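Local coordinates for protein transmembrane oligosaccharyl transferase (Archaeoglobus fulgidus, PDB 3WAJ) that is a membrane-embedded oligosaccharyl transferase of the STT3/AglB family, joining a GT-C-type N-terminal region to a large C-terminal globular part, at residues S586-E591 with Y620-W625; P565-F570 with P582-F587. One frame throughout, in Å; residues are numbered along the deposited sequence.

Interaction 1 of 2, residues S586-E591 with Y620-W625; sequences SFFTAE and YAMAVW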
ATOM      1  N   SER A 586      -9.534 -11.214  13.012  1.00 30.73           N
ATOM      2  CA  SER A 586     -10.312 -12.034  13.942  1.00 34.63           C
ATOM      3  C   SER A 586      -9.797 -13.467  13.911  1.00 35.58           C
ATOM      4  O   SER A 586     -10.001 -14.238  14.851  1.00 38.05           O
ATOM      5  CB  SER A 586     -11.801 -11.980  13.597  1.00 34.07           C
ATOM      6  OG  SER A 586     -11.984 -12.069  12.201  1.00 38.54           O
ATOM      7  N   PHE A 587      -9.120 -13.828  12.826  1.00 29.82           N
ATOM      8  CA  PHE A 587      -8.483 -15.131  12.790  1.00 30.87           C
ATOM      9  C   PHE A 587      -7.208 -15.104  13.665  1.00 33.01           C
ATOM     10  O   PHE A 587      -7.089 -15.871  14.619  1.00 37.33           O
ATOM     11  CB  PHE A 587      -8.213 -15.578  11.351  1.00 32.51           C
ATOM     12  CG  PHE A 587      -7.527 -16.913  11.256  1.00 29.44           C
ATOM     13  CD1 PHE A 587      -8.254 -18.088  11.350  1.00 28.81           C
ATOM     14  CD2 PHE A 587      -6.143 -16.997  11.096  1.00 31.59           C
ATOM     15  CE1 PHE A 587      -7.620 -19.336  11.287  1.00 32.68           C
ATOM     16  CE2 PHE A 587      -5.500 -18.239  11.025  1.00 26.56           C
ATOM     17  CZ  PHE A 587      -6.238 -19.405  11.123  1.00 32.17           C
ATOM     18  N   PHE A 588      -6.285 -14.192  13.375  1.00 31.50           N
ATOM     19  CA  PHE A 588      -4.967 -14.203  14.041  1.00 34.20           C
ATOM     20  C   PHE A 588      -4.930 -13.775  15.502  1.00 40.91           C
ATOM     21  O   PHE A 588      -3.991 -14.129  16.223  1.00 40.59           O
ATOM     22  CB  PHE A 588      -3.913 -13.423  13.237  1.00 27.49           C
ATOM     23  CG  PHE A 588      -3.628 -14.025  11.887  1.00 24.89           C
ATOM     24  CD1 PHE A 588      -2.850 -15.173  11.771  1.00 27.40           C
ATOM     25  CD2 PHE A 588      -4.159 -13.458  10.729  1.00 24.81           C
ATOM     26  CE1 PHE A 588      -2.594 -15.753  10.513  1.00 28.12           C
ATOM     27  CE2 PHE A 588      -3.921 -14.027   9.465  1.00 28.06           C
ATOM     28  CZ  PHE A 588      -3.140 -15.174   9.355  1.00 32.02           C
ATOM     29  N   THR A 589      -5.933 -13.022  15.949  1.00 37.31           N
ATOM     30  CA  THR A 589      -5.967 -12.647  17.363  1.00 38.40           C
ATOM     31  C   THR A 589      -6.963 -13.488  18.138  1.00 37.02           C
ATOM     32  O   THR A 589      -7.289 -13.177  19.290  1.00 34.06           O
ATOM     33  CB  THR A 589      -6.359 -11.191  17.576  1.00 36.76           C
ATOM     34  OG1 THR A 589      -7.727 -11.042  17.206  1.00 32.19           O
ATOM     35  CG2 THR A 589      -5.466 -10.237  16.754  1.00 33.70           C
ATOM     36  N   ALA A 590      -7.480 -14.523  17.484  1.00 35.10           N
ATOM     37  CA  ALA A 590      -8.463 -15.397  18.110  1.00 34.98           C
ATOM     38  C   ALA A 590      -7.784 -16.137  19.257  1.00 39.64           C
ATOM     39  O   ALA A 590      -6.683 -16.703  19.100  1.00 44.85           O
ATOM     40  CB  ALA A 590      -9.038 -16.371  17.106  1.00 30.68           C
ATOM     41  N   GLU A 591      -8.446 -16.142  20.406  1.00 38.00           N
ATOM     42  CA  GLU A 591      -7.845 -16.650  21.626  1.00 41.14           C
ATOM     43  C   GLU A 591      -8.128 -18.114  21.920  1.00 40.29           C
ATOM     44  O   GLU A 591      -7.699 -18.628  22.949  1.00 46.19           O
ATOM     45  CB  GLU A 591      -8.228 -15.764  22.802  1.00 49.09           C
ATOM     46  CG  GLU A 591      -7.518 -14.422  22.766  1.00 61.39           C
ATOM     47  CD  GLU A 591      -8.277 -13.348  23.500  1.00 75.70           C
ATOM     48  OE1 GLU A 591      -9.223 -13.693  24.241  1.00 80.90           O
ATOM     49  OE2 GLU A 591      -7.932 -12.159  23.324  1.00 82.15           O
ATOM     50  N   TYR A 620       0.490  -5.763  16.953  1.00 33.59           N
ATOM     51  CA  TYR A 620      -0.316  -4.722  17.584  1.00 35.78           C
ATOM     52  C   TYR A 620      -1.390  -4.200  16.627  1.00 36.47           C
ATOM     53  O   TYR A 620      -2.550  -4.044  16.998  1.00 33.87           O
ATOM     54  CB  TYR A 620       0.599  -3.585  18.030  1.00 37.53           C
ATOM     55  CG  TYR A 620      -0.088  -2.411  18.701  1.00 46.62           C
ATOM     56  CD1 TYR A 620      -0.174  -1.176  18.071  1.00 47.35           C
ATOM     57  CD2 TYR A 620      -0.606  -2.524  19.990  1.00 52.89           C
ATOM     58  CE1 TYR A 620      -0.771  -0.094  18.699  1.00 50.57           C
ATOM     59  CE2 TYR A 620      -1.206  -1.448  20.616  1.00 51.70           C
ATOM     60  CZ  TYR A 620      -1.281  -0.241  19.966  1.00 52.74           C
ATOM     61  OH  TYR A 620      -1.873   0.828  20.588  1.00 61.82           O
ATOM     62  N   ALA A 621      -0.986  -3.935  15.390  1.00 36.34           N
ATOM     63  CA  ALA A 621      -1.905  -3.500  14.353  1.00 37.52           C
ATOM     64  C   ALA A 621      -3.065  -4.483  14.158  1.00 40.39           C
ATOM     65  O   ALA A 621      -4.214  -4.064  13.937  1.00 42.14           O
ATOM     66  CB  ALA A 621      -1.156  -3.296  13.054  1.00 40.18           C
ATOM     67  N   MET A 622      -2.780  -5.785  14.209  1.00 34.07           N
ATOM     68  CA  MET A 622      -3.854  -6.774  14.059  1.00 35.41           C
ATOM     69  C   MET A 622      -4.807  -6.699  15.253  1.00 39.74           C
ATOM     70  O   MET A 622      -6.035  -6.782  15.105  1.00 36.54           O
ATOM     71  CB  MET A 622      -3.296  -8.196  13.871  1.00 31.54           C
ATOM     72  CG  MET A 622      -2.412  -8.357  12.630  1.00 32.12           C
ATOM     73  SD  MET A 622      -2.127 -10.062  12.127  1.00 34.57           S
ATOM     74  CE  MET A 622      -1.104 -10.656  13.482  1.00 30.47           C
ATOM     75  N   ALA A 623      -4.223  -6.525  16.437  1.00 35.49           N
ATOM     76  CA  ALA A 623      -5.004  -6.377  17.662  1.00 36.69           C
ATOM     77  C   ALA A 623      -5.904  -5.154  17.600  1.00 40.62           C
ATOM     78  O   ALA A 623      -7.092  -5.245  17.929  1.00 44.00           O
ATOM     79  CB  ALA A 623      -4.103  -6.313  18.887  1.00 28.45           C
ATOM     80  N   VAL A 624      -5.348  -4.012  17.183  1.00 40.09           N
ATOM     81  CA  VAL A 624      -6.146  -2.787  17.062  1.00 43.65           C
ATOM     82  C   VAL A 624      -7.358  -2.991  16.155  1.00 40.27           C
ATOM     83  O   VAL A 624      -8.482  -2.743  16.583  1.00 44.53           O
ATOM     84  CB  VAL A 624      -5.319  -1.566  16.620  1.00 44.19           C
ATOM     85  CG1 VAL A 624      -6.225  -0.320  16.468  1.00 37.24           C
ATOM     86  CG2 VAL A 624      -4.218  -1.291  17.632  1.00 35.51           C
ATOM     87  N   TRP A 625      -7.147  -3.478  14.934  1.00 35.61           N
ATOM     88  CA  TRP A 625      -8.269  -3.762  14.033  1.00 36.43           C
ATOM     89  C   TRP A 625      -9.286  -4.733  14.648  1.00 43.05           C
ATOM     90  O   TRP A 625     -10.499  -4.554  14.502  1.00 41.22           O
ATOM     91  CB  TRP A 625      -7.767  -4.352  12.704  1.00 34.23           C
ATOM     92  CG  TRP A 625      -7.202  -3.361  11.714  1.00 40.11           C
ATOM     93  CD1 TRP A 625      -5.885  -3.004  11.567  1.00 40.91           C
ATOM     94  CD2 TRP A 625      -7.929  -2.622  10.720  1.00 39.25           C
ATOM     95  NE1 TRP A 625      -5.755  -2.087  10.553  1.00 35.61           N
ATOM     96  CE2 TRP A 625      -6.989  -1.834  10.015  1.00 39.68           C
ATOM     97  CE3 TRP A 625      -9.281  -2.549  10.359  1.00 42.41           C
ATOM     98  CZ2 TRP A 625      -7.361  -0.979   8.959  1.00 41.76           C
ATOM     99  CZ3 TRP A 625      -9.653  -1.695   9.308  1.00 40.26           C
ATOM    100  CH2 TRP A 625      -8.695  -0.926   8.625  1.00 41.10           C
TER
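Met622 of helix 619-627 reaches across to Phe588 and Thr589, at the point where helix 584-588 gives out, and the packing of a helix against the end of another can be followed along it. Its last torsion (chi3 -68°) turns CE beside the root of Phe588, where CE and Phe588 CB are 4.0 Å apart. The sulfur itself lies 4.9 Å from the centroid of the Phe588 ring, 46° off the ring normal, an oblique Met-aromatic contact rather than a sulfur placed squarely over the ring. That ring also has Phe587 CD2 over the centre of one face. Nearer the backbone, Met622 CB meets Thr589 CG2 at 4.1 Å, and the same methyl rests 3.9 Å from Met622 O. Met622 also touches Trp550, as well as Glu679 of helix 678-684.

At Ala623 the backbone does the touching, its N lying 3.9 Å from Thr589 CG2. The threonine, first to leave helical torsions, puts its two branches to separate uses. A chi1 of 68° sends OG1 back over the backbone, where the hydroxyl hydrogen-bonds to Ser585 O, one turn back in the helix it follows, while the methyl is offered to helix 619-627. The CB of Ala623 is turned to the flank, and the residue packs on Ala633 and Tyr636.

Beyond it, Trp625 carries the helix on to Trp550 and Trp551, whose rings its own meets.

No hydrogen bond joins the two segments. A methyl against peptide backbone and a thioether beside a phenylalanine supply the contact, so it probably depends on fit and dispersion rather than directed bonds, and the threonine hydroxyl is satisfied by a carbonyl of the preceding helix.

Interaction 2 of 2, residues P565-F570 with P582-F587; sequences PIANPF and PGASSF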
ATOM      1  N   PRO A 565      -6.478 -14.611  -1.658  1.00 27.48           N
ATOM      2  CA  PRO A 565      -6.346 -14.108  -0.284  1.00 30.39           C
ATOM      3  C   PRO A 565      -7.660 -13.603   0.282  1.00 33.90           C
ATOM      4  O   PRO A 565      -8.492 -13.000  -0.420  1.00 34.14           O
ATOM      5  CB  PRO A 565      -5.360 -12.936  -0.437  1.00 27.71           C
ATOM      6  CG  PRO A 565      -5.653 -12.407  -1.822  1.00 27.65           C
ATOM      7  CD  PRO A 565      -5.919 -13.665  -2.648  1.00 26.29           C
ATOM      8  N   ILE A 566      -7.838 -13.864   1.568  1.00 32.44           N
ATOM      9  CA  ILE A 566      -8.984 -13.371   2.326  1.00 29.41           C
ATOM     10  C   ILE A 566      -8.911 -11.832   2.473  1.00 34.61           C
ATOM     11  O   ILE A 566      -9.932 -11.128   2.448  1.00 31.40           O
ATOM     12  CB  ILE A 566      -8.997 -14.064   3.713  1.00 32.83           C
ATOM     13  CG1 ILE A 566      -9.931 -15.272   3.692  1.00 32.96           C
ATOM     14  CG2 ILE A 566      -9.313 -13.079   4.865  1.00 29.64           C
ATOM     15  CD1 ILE A 566      -9.351 -16.497   2.963  1.00 35.93           C
ATOM     16  N   ALA A 567      -7.692 -11.314   2.616  1.00 32.13           N
ATOM     17  CA  ALA A 567      -7.505  -9.889   2.867  1.00 33.38           C
ATOM     18  C   ALA A 567      -6.534  -9.213   1.876  1.00 38.31           C
ATOM     19  O   ALA A 567      -5.636  -9.866   1.335  1.00 41.20           O
ATOM     20  CB  ALA A 567      -7.084  -9.647   4.319  1.00 23.62           C
ATOM     21  N   ASN A 568      -6.696  -7.895   1.733  1.00 31.67           N
ATOM     22  CA  ASN A 568      -6.196  -7.074   0.625  1.00 34.24           C
ATOM     23  C   ASN A 568      -5.459  -5.856   1.120  1.00 33.37           C
ATOM     24  O   ASN A 568      -5.802  -5.310   2.173  1.00 33.11           O
ATOM     25  CB  ASN A 568      -7.405  -6.412  -0.096  1.00 54.18           C
ATOM     26  CG  ASN A 568      -7.860  -7.174  -1.282  1.00 59.33           C
ATOM     27  OD1 ASN A 568      -7.099  -7.956  -1.845  1.00 71.34           O
ATOM     28  ND2 ASN A 568      -9.107  -6.960  -1.687  1.00 60.12           N
ATOM     29  N   PRO A 569      -4.538  -5.334   0.301  1.00 33.31           N
ATOM     30  CA  PRO A 569      -3.991  -4.000   0.581  1.00 34.78           C
ATOM     31  C   PRO A 569      -4.954  -2.840   0.272  1.00 38.40           C
ATOM     32  O   PRO A 569      -4.558  -1.690   0.453  1.00 46.13           O
ATOM     33  CB  PRO A 569      -2.730  -3.955  -0.294  1.00 34.30           C
ATOM     34  CG  PRO A 569      -2.350  -5.433  -0.451  1.00 33.38           C
ATOM     35  CD  PRO A 569      -3.689  -6.091  -0.638  1.00 35.96           C
ATOM     36  N   PHE A 570      -6.174  -3.129  -0.191  1.00 37.78           N
ATOM     37  CA  PHE A 570      -7.266  -2.136  -0.177  1.00 33.83           C
ATOM     38  C   PHE A 570      -7.999  -2.175   1.152  1.00 38.39           C
ATOM     39  O   PHE A 570      -9.049  -1.551   1.285  1.00 46.73           O
ATOM     40  CB  PHE A 570      -8.312  -2.422  -1.265  1.00 28.97           C
ATOM     41  CG  PHE A 570      -7.723  -2.642  -2.617  1.00 34.08           C
ATOM     42  CD1 PHE A 570      -6.789  -1.760  -3.131  1.00 40.43           C
ATOM     43  CD2 PHE A 570      -8.073  -3.752  -3.361  1.00 37.15           C
ATOM     44  CE1 PHE A 570      -6.222  -1.978  -4.372  1.00 43.47           C
ATOM     45  CE2 PHE A 570      -7.503  -3.981  -4.602  1.00 35.99           C
ATOM     46  CZ  PHE A 570      -6.585  -3.094  -5.106  1.00 37.66           C
ATOM     47  N   PRO A 582     -15.801 -12.216  10.360  1.00 33.76           N
ATOM     48  CA  PRO A 582     -14.638 -13.056  10.046  1.00 33.70           C
ATOM     49  C   PRO A 582     -13.752 -12.376   9.020  1.00 36.69           C
ATOM     50  O   PRO A 582     -14.238 -11.808   8.024  1.00 38.41           O
ATOM     51  CB  PRO A 582     -15.250 -14.344   9.475  1.00 33.50           C
ATOM     52  CG  PRO A 582     -16.734 -14.035   9.227  1.00 39.68           C
ATOM     53  CD  PRO A 582     -17.092 -12.904  10.154  1.00 35.12           C
ATOM     54  N   GLY A 583     -12.452 -12.423   9.289  1.00 34.33           N
ATOM     55  CA  GLY A 583     -11.458 -11.730   8.492  1.00 33.62           C
ATOM     56  C   GLY A 583     -10.101 -12.000   9.112  1.00 35.11           C
ATOM     57  O   GLY A 583      -9.987 -12.771  10.061  1.00 38.50           O
ATOM     58  N   ALA A 584      -9.068 -11.366   8.578  1.00 29.07           N
ATOM     59  CA  ALA A 584      -7.708 -11.627   9.025  1.00 30.18           C
ATOM     60  C   ALA A 584      -7.455 -11.308  10.506  1.00 32.35           C
ATOM     61  O   ALA A 584      -6.798 -12.075  11.200  1.00 40.08           O
ATOM     62  CB  ALA A 584      -6.700 -10.913   8.133  1.00 29.28           C
ATOM     63  N   SER A 585      -7.970 -10.191  11.002  1.00 28.83           N
ATOM     64  CA  SER A 585      -7.667  -9.797  12.373  1.00 32.34           C
ATOM     65  C   SER A 585      -8.362 -10.718  13.373  1.00 31.74           C
ATOM     66  O   SER A 585      -7.839 -10.996  14.448  1.00 42.48           O
ATOM     67  CB  SER A 585      -8.015  -8.323  12.641  1.00 35.79           C
ATOM     68  OG  SER A 585      -9.412  -8.117  12.687  1.00 40.77           O
ATOM     69  N   SER A 586      -9.534 -11.214  13.012  1.00 30.73           N
ATOM     70  CA  SER A 586     -10.312 -12.034  13.942  1.00 34.63           C
ATOM     71  C   SER A 586      -9.797 -13.467  13.911  1.00 35.58           C
ATOM     72  O   SER A 586     -10.001 -14.238  14.851  1.00 38.05           O
ATOM     73  CB  SER A 586     -11.801 -11.980  13.597  1.00 34.07           C
ATOM     74  OG  SER A 586     -11.984 -12.069  12.201  1.00 38.54           O
ATOM     75  N   PHE A 587      -9.120 -13.828  12.826  1.00 29.82           N
ATOM     76  CA  PHE A 587      -8.483 -15.131  12.790  1.00 30.87           C
ATOM     77  C   PHE A 587      -7.208 -15.104  13.665  1.00 33.01           C
ATOM     78  O   PHE A 587      -7.089 -15.871  14.619  1.00 37.33           O
ATOM     79  CB  PHE A 587      -8.213 -15.578  11.351  1.00 32.51           C
ATOM     80  CG  PHE A 587      -7.527 -16.913  11.256  1.00 29.44           C
ATOM     81  CD1 PHE A 587      -8.254 -18.088  11.350  1.00 28.81           C
ATOM     82  CD2 PHE A 587      -6.143 -16.997  11.096  1.00 31.59           C
ATOM     83  CE1 PHE A 587      -7.620 -19.336  11.287  1.00 32.68           C
ATOM     84  CE2 PHE A 587      -5.500 -18.239  11.025  1.00 26.56           C
ATOM     85  CZ  PHE A 587      -6.238 -19.405  11.123  1.00 32.17           C
TER
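Ala567 and Ile566, in the loop that leaves edge strand 564-565 of the five-stranded mixed sheet, pack against Ala584 and Gly583 at the N-terminus of helix 584-588, where Gly583 is the N-cap. It is a small, buried example of a loop seated on the first turn of a helix.

The apolar part is methyl against methyl: Ala567 CB and Ala584 CB, each pointing toward the opposite segment, are 4.0 Å apart. Ala567 also touches Trp551.

The second kind of contact sets a side chain against backbone. One branch of Ile566, CG2, faces the helix start, 4.1 Å from Ala584 N and 4.4 Å from Gly583 CA. The CG1 arm, with chi1 at -96°, leads away from it, and the residue also packs on Leu603. Gly583 presents no side chain here and is almost fully extended, with phi 179° and psi -175°, a conformation most readily taken by glycine.

Hydrogen bonds do not cross between the segments; each is held from outside. Ile566 is bonded through its backbone to Val547 of the neighbouring strand, and Ala584 and Ser585 to Gly573 and Ile574. Farther along the loop, the Phe570 ring meets those of His81 and Tyr50, the latter three residues on from the zinc ligand Asp47, so the loop reaches toward the metal-bearing region.

Within the helix start, the N-cap carbonyl is used by the first turn: Phe587 N donates to Gly583 O at 3.1 Å, and Ser586 OG lies 3.0 Å from that same oxygen.

How the interactions relate
From the N terminus, the chain leaves strand 564-565 through residues 565-570, and interaction 2 closes an irregular loop of eleven residues as 582-587 arrives. Interaction 1 then begins on that same helix 584-588, sharing Ser586 and Phe587, and closes a longer excursion through helix 593-602, strand 605-611 and helix 612-615 before 620-625 returns. The two closures follow one another and overlap at the helix, neither enclosing nor crossing the other. Their centres are about 10 Å apart, and Ser585 bridges them, its CB packing 3.5 Å from Met622 O. The short helix thus joins the sheet-edge loop to helix 619-627.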